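Local coordinates for protein YCGM (Escherichia coli, PDB 1NR9) that belongs to the fumarylacetoacetate hydrolase family and holds a magnesium ion at an acidic metal site, at residues Lys93-Ala101 against Gly134-Pro145. Numbering follows the deposited sequence.
Sequences KAIAGYGVA and GFIPAAEFTGDP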
loop_
_atom_site.group_PDB
_atom_site.type_symbol
_atom_site.label_atom_id
_atom_site.label_comp_id
_atom_site.label_asym_id
_atom_site.label_seq_id
_atom_site.Cartn_x
_atom_site.Cartn_y
_atom_site.Cartn_z
ATOM N N LYS A 93 -19.454 -14.342 -5.805
ATOM C CA LYS A 93 -19.424 -14.268 -7.262
ATOM C C LYS A 93 -18.157 -13.673 -7.871
ATOM O O LYS A 93 -17.833 -13.945 -9.031
ATOM C CB LYS A 93 -20.637 -13.475 -7.760
ATOM C CG LYS A 93 -21.897 -14.306 -7.946
ATOM C CD LYS A 93 -21.711 -15.302 -9.079
ATOM C CE LYS A 93 -22.982 -16.070 -9.364
ATOM N NZ LYS A 93 -22.782 -17.047 -10.471
ATOM N N ALA A 94 -17.426 -12.881 -7.095
ATOM C CA ALA A 94 -16.231 -12.234 -7.615
ATOM C C ALA A 94 -14.883 -12.934 -7.459
ATOM O O ALA A 94 -14.009 -12.758 -8.311
ATOM C CB ALA A 94 -16.135 -10.825 -7.044
ATOM N N ILE A 95 -14.687 -13.715 -6.398
ATOM C CA ILE A 95 -13.391 -14.353 -6.230
ATOM C C ILE A 95 -13.081 -15.236 -7.441
ATOM O O ILE A 95 -13.881 -16.085 -7.829
ATOM C CB ILE A 95 -13.294 -15.126 -4.886
ATOM C CG1 ILE A 95 -13.117 -16.609 -5.144
ATOM C CG2 ILE A 95 -14.468 -14.815 -4.009
ATOM C CD1 ILE A 95 -11.681 -16.960 -5.504
ATOM N N ALA A 96 -11.901 -15.014 -8.025
ATOM C CA ALA A 96 -11.450 -15.702 -9.235
ATOM C C ALA A 96 -10.558 -16.931 -9.073
ATOM O O ALA A 96 -10.341 -17.669 -10.038
ATOM C CB ALA A 96 -10.756 -14.686 -10.170
ATOM N N GLY A 97 -10.029 -17.157 -7.879
ATOM C CA GLY A 97 -9.168 -18.311 -7.697
ATOM C C GLY A 97 -8.470 -18.340 -6.354
ATOM O O GLY A 97 -8.612 -17.410 -5.561
ATOM N N TYR A 98 -7.720 -19.412 -6.102
ATOM C CA TYR A 98 -6.994 -19.569 -4.849
ATOM C C TYR A 98 -5.590 -20.099 -5.122
ATOM O O TYR A 98 -5.385 -20.879 -6.067
ATOM C CB TYR A 98 -7.730 -20.546 -3.935
ATOM C CG TYR A 98 -9.203 -20.251 -3.765
ATOM C CD1 TYR A 98 -9.673 -19.532 -2.666
ATOM C CD2 TYR A 98 -10.135 -20.707 -4.704
ATOM C CE1 TYR A 98 -11.030 -19.278 -2.503
ATOM C CE2 TYR A 98 -11.491 -20.459 -4.551
ATOM C CZ TYR A 98 -11.928 -19.747 -3.449
ATOM O OH TYR A 98 -13.272 -19.517 -3.299
ATOM N N GLY A 99 -4.644 -19.662 -4.280
ATOM C CA GLY A 99 -3.242 -20.053 -4.360
ATOM C C GLY A 99 -2.602 -19.811 -2.996
ATOM O O GLY A 99 -3.310 -19.497 -2.027
ATOM N N VAL A 100 -1.281 -19.968 -2.893
ATOM C CA VAL A 100 -0.592 -19.747 -1.617
ATOM C C VAL A 100 0.446 -18.649 -1.647
ATOM O O VAL A 100 1.106 -18.413 -2.664
ATOM C CB VAL A 100 0.144 -20.992 -1.111
ATOM C CG1 VAL A 100 -0.807 -21.892 -0.410
ATOM C CG2 VAL A 100 0.834 -21.696 -2.262
ATOM N N ALA A 101 0.618 -18.001 -0.504
ATOM C CA ALA A 101 1.581 -16.927 -0.405
ATOM C C ALA A 101 2.334 -16.958 0.909
ATOM O O ALA A 101 1.999 -17.701 1.841
ATOM C CB ALA A 101 0.880 -15.588 -0.550
ATOM N N GLY A 134 0.904 -19.829 -8.196
ATOM C CA GLY A 134 -0.032 -19.612 -9.279
ATOM C C GLY A 134 -1.405 -19.774 -8.657
ATOM O O GLY A 134 -1.501 -20.166 -7.496
ATOM N N PHE A 135 -2.466 -19.492 -9.407
ATOM C CA PHE A 135 -3.815 -19.611 -8.874
ATOM C C PHE A 135 -4.627 -20.721 -9.494
ATOM O O PHE A 135 -4.454 -21.068 -10.659
ATOM C CB PHE A 135 -4.589 -18.309 -9.061
ATOM C CG PHE A 135 -4.164 -17.217 -8.142
ATOM C CD1 PHE A 135 -3.329 -16.199 -8.592
ATOM C CD2 PHE A 135 -4.602 -17.199 -6.819
ATOM C CE1 PHE A 135 -2.934 -15.168 -7.735
ATOM C CE2 PHE A 135 -4.217 -16.179 -5.954
ATOM C CZ PHE A 135 -3.381 -15.160 -6.412
ATOM N N ILE A 136 -5.535 -21.267 -8.699
ATOM C CA ILE A 136 -6.411 -22.324 -9.163
ATOM C C ILE A 136 -7.793 -21.686 -9.304
ATOM O O ILE A 136 -8.349 -21.150 -8.334
ATOM C CB ILE A 136 -6.448 -23.474 -8.153
ATOM C CG1 ILE A 136 -5.120 -24.226 -8.197
ATOM C CG2 ILE A 136 -7.598 -24.407 -8.449
ATOM C CD1 ILE A 136 -4.953 -25.183 -7.043
ATOM N N PRO A 137 -8.349 -21.709 -10.529
ATOM C CA PRO A 137 -9.664 -21.138 -10.841
ATOM C C PRO A 137 -10.700 -21.490 -9.792
ATOM O O PRO A 137 -10.754 -22.626 -9.326
ATOM C CB PRO A 137 -9.972 -21.736 -12.202
ATOM C CG PRO A 137 -8.601 -21.768 -12.842
ATOM C CD PRO A 137 -7.752 -22.335 -11.724
ATOM N N ALA A 138 -11.519 -20.515 -9.416
ATOM C CA ALA A 138 -12.537 -20.743 -8.396
ATOM C C ALA A 138 -13.313 -22.028 -8.645
ATOM O O ALA A 138 -13.351 -22.913 -7.789
ATOM C CB ALA A 138 -13.487 -19.568 -8.340
ATOM N N ALA A 139 -13.927 -22.126 -9.821
ATOM C CA ALA A 139 -14.709 -23.305 -10.175
ATOM C C ALA A 139 -13.822 -24.370 -10.812
ATOM O O ALA A 139 -14.112 -24.889 -11.890
ATOM C CB ALA A 139 -15.842 -22.912 -11.120
ATOM N N GLU A 140 -12.734 -24.692 -10.128
ATOM C CA GLU A 140 -11.785 -25.687 -10.604
ATOM C C GLU A 140 -11.027 -26.140 -9.369
ATOM O O GLU A 140 -10.266 -27.103 -9.398
ATOM C CB GLU A 140 -10.840 -25.054 -11.628
ATOM C CG GLU A 140 -10.022 -26.045 -12.444
ATOM C CD GLU A 140 -9.523 -25.451 -13.757
ATOM O OE1 GLU A 140 -10.363 -25.009 -14.575
ATOM O OE2 GLU A 140 -8.294 -25.431 -13.976
ATOM N N PHE A 141 -11.269 -25.429 -8.274
ATOM C CA PHE A 141 -10.648 -25.724 -6.994
ATOM C C PHE A 141 -11.387 -26.913 -6.405
ATOM O O PHE A 141 -12.575 -26.818 -6.076
ATOM C CB PHE A 141 -10.788 -24.515 -6.063
ATOM C CG PHE A 141 -10.080 -24.665 -4.745
ATOM C CD1 PHE A 141 -8.701 -24.517 -4.660
ATOM C CD2 PHE A 141 -10.798 -24.949 -3.581
ATOM C CE1 PHE A 141 -8.041 -24.645 -3.432
ATOM C CE2 PHE A 141 -10.148 -25.080 -2.349
ATOM C CZ PHE A 141 -8.763 -24.928 -2.279
ATOM N N THR A 142 -10.699 -28.041 -6.286
ATOM C CA THR A 142 -11.331 -29.221 -5.721
ATOM C C THR A 142 -11.223 -29.130 -4.209
ATOM O O THR A 142 -10.122 -29.150 -3.659
ATOM C CB THR A 142 -10.639 -30.518 -6.178
ATOM O OG1 THR A 142 -10.634 -30.586 -7.610
ATOM C CG2 THR A 142 -11.378 -31.727 -5.629
ATOM N N GLY A 143 -12.363 -29.016 -3.538
ATOM C CA GLY A 143 -12.341 -28.935 -2.090
ATOM C C GLY A 143 -12.964 -27.669 -1.549
ATOM O O GLY A 143 -13.369 -26.786 -2.313
ATOM N N ASP A 144 -13.035 -27.569 -0.226
ATOM C CA ASP A 144 -13.631 -26.404 0.408
ATOM C C ASP A 144 -12.583 -25.398 0.857
ATOM O O ASP A 144 -11.882 -25.601 1.857
ATOM C CB ASP A 144 -14.494 -26.833 1.600
ATOM C CG ASP A 144 -15.002 -25.652 2.415
ATOM O OD1 ASP A 144 -15.102 -24.532 1.861
ATOM O OD2 ASP A 144 -15.314 -25.851 3.610
ATOM N N PRO A 145 -12.464 -24.286 0.118
ATOM C CA PRO A 145 -11.481 -23.271 0.485
ATOM C C PRO A 145 -11.522 -23.019 1.985
ATOM O O PRO A 145 -10.485 -22.953 2.637
ATOM C CB PRO A 145 -11.936 -22.063 -0.313
ATOM C CG PRO A 145 -12.484 -22.681 -1.554
ATOM C CD PRO A 145 -13.282 -23.843 -1.025
#
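Tyr98 lays its ring between Pro145 and Ile95. Pro145 CG comes over one face, 3.9 Å from the centroid of the Tyr98 ring, a CH-pi contact 25° off the ring normal. Ile95 CD1, from the same strand as the tyrosine, lies over the opposite face toward the rim. The Phe141 ring meets Tyr98 obliquely, the two planes turned 42° apart, with Tyr98 CD2 over the phenylalanine face and 4.0 Å from Phe141 CG. Phe141 reaches there because its CG stands anti to the backbone N (chi1 -175°). Ile136 CG2 borders the Phe141 ring at its edge, and the Ala138 methyl packs against Ile95 O.

The backbones pair antiparallel, and Tyr98 and Ile136 send their side chains to one face of the sheet. These two form a hydrogen-bonded pair, with Tyr98 N to Ile136 O at 2.9 Å and Ile136 N to Tyr98 O at 2.7 Å. Ala138 N extends the pairing to Ala96 O (3.1 Å), approaching well above the carbonyl plane. Phe135 sets its ring edge against the Tyr98 backbone, close to Gly97 and Gly99, two residues without side chains.

In the mixed sheet, strand 95-102 runs between 130-137 and 69-79, where Ala96 and Gly97 face Leu78 in a classic beta bulge. Phe135 also packs on Ala76, Leu78 and Val189, whereas Ile136 and Phe141 touch Phe211 of strand 206-211 in the second, four-stranded sheet.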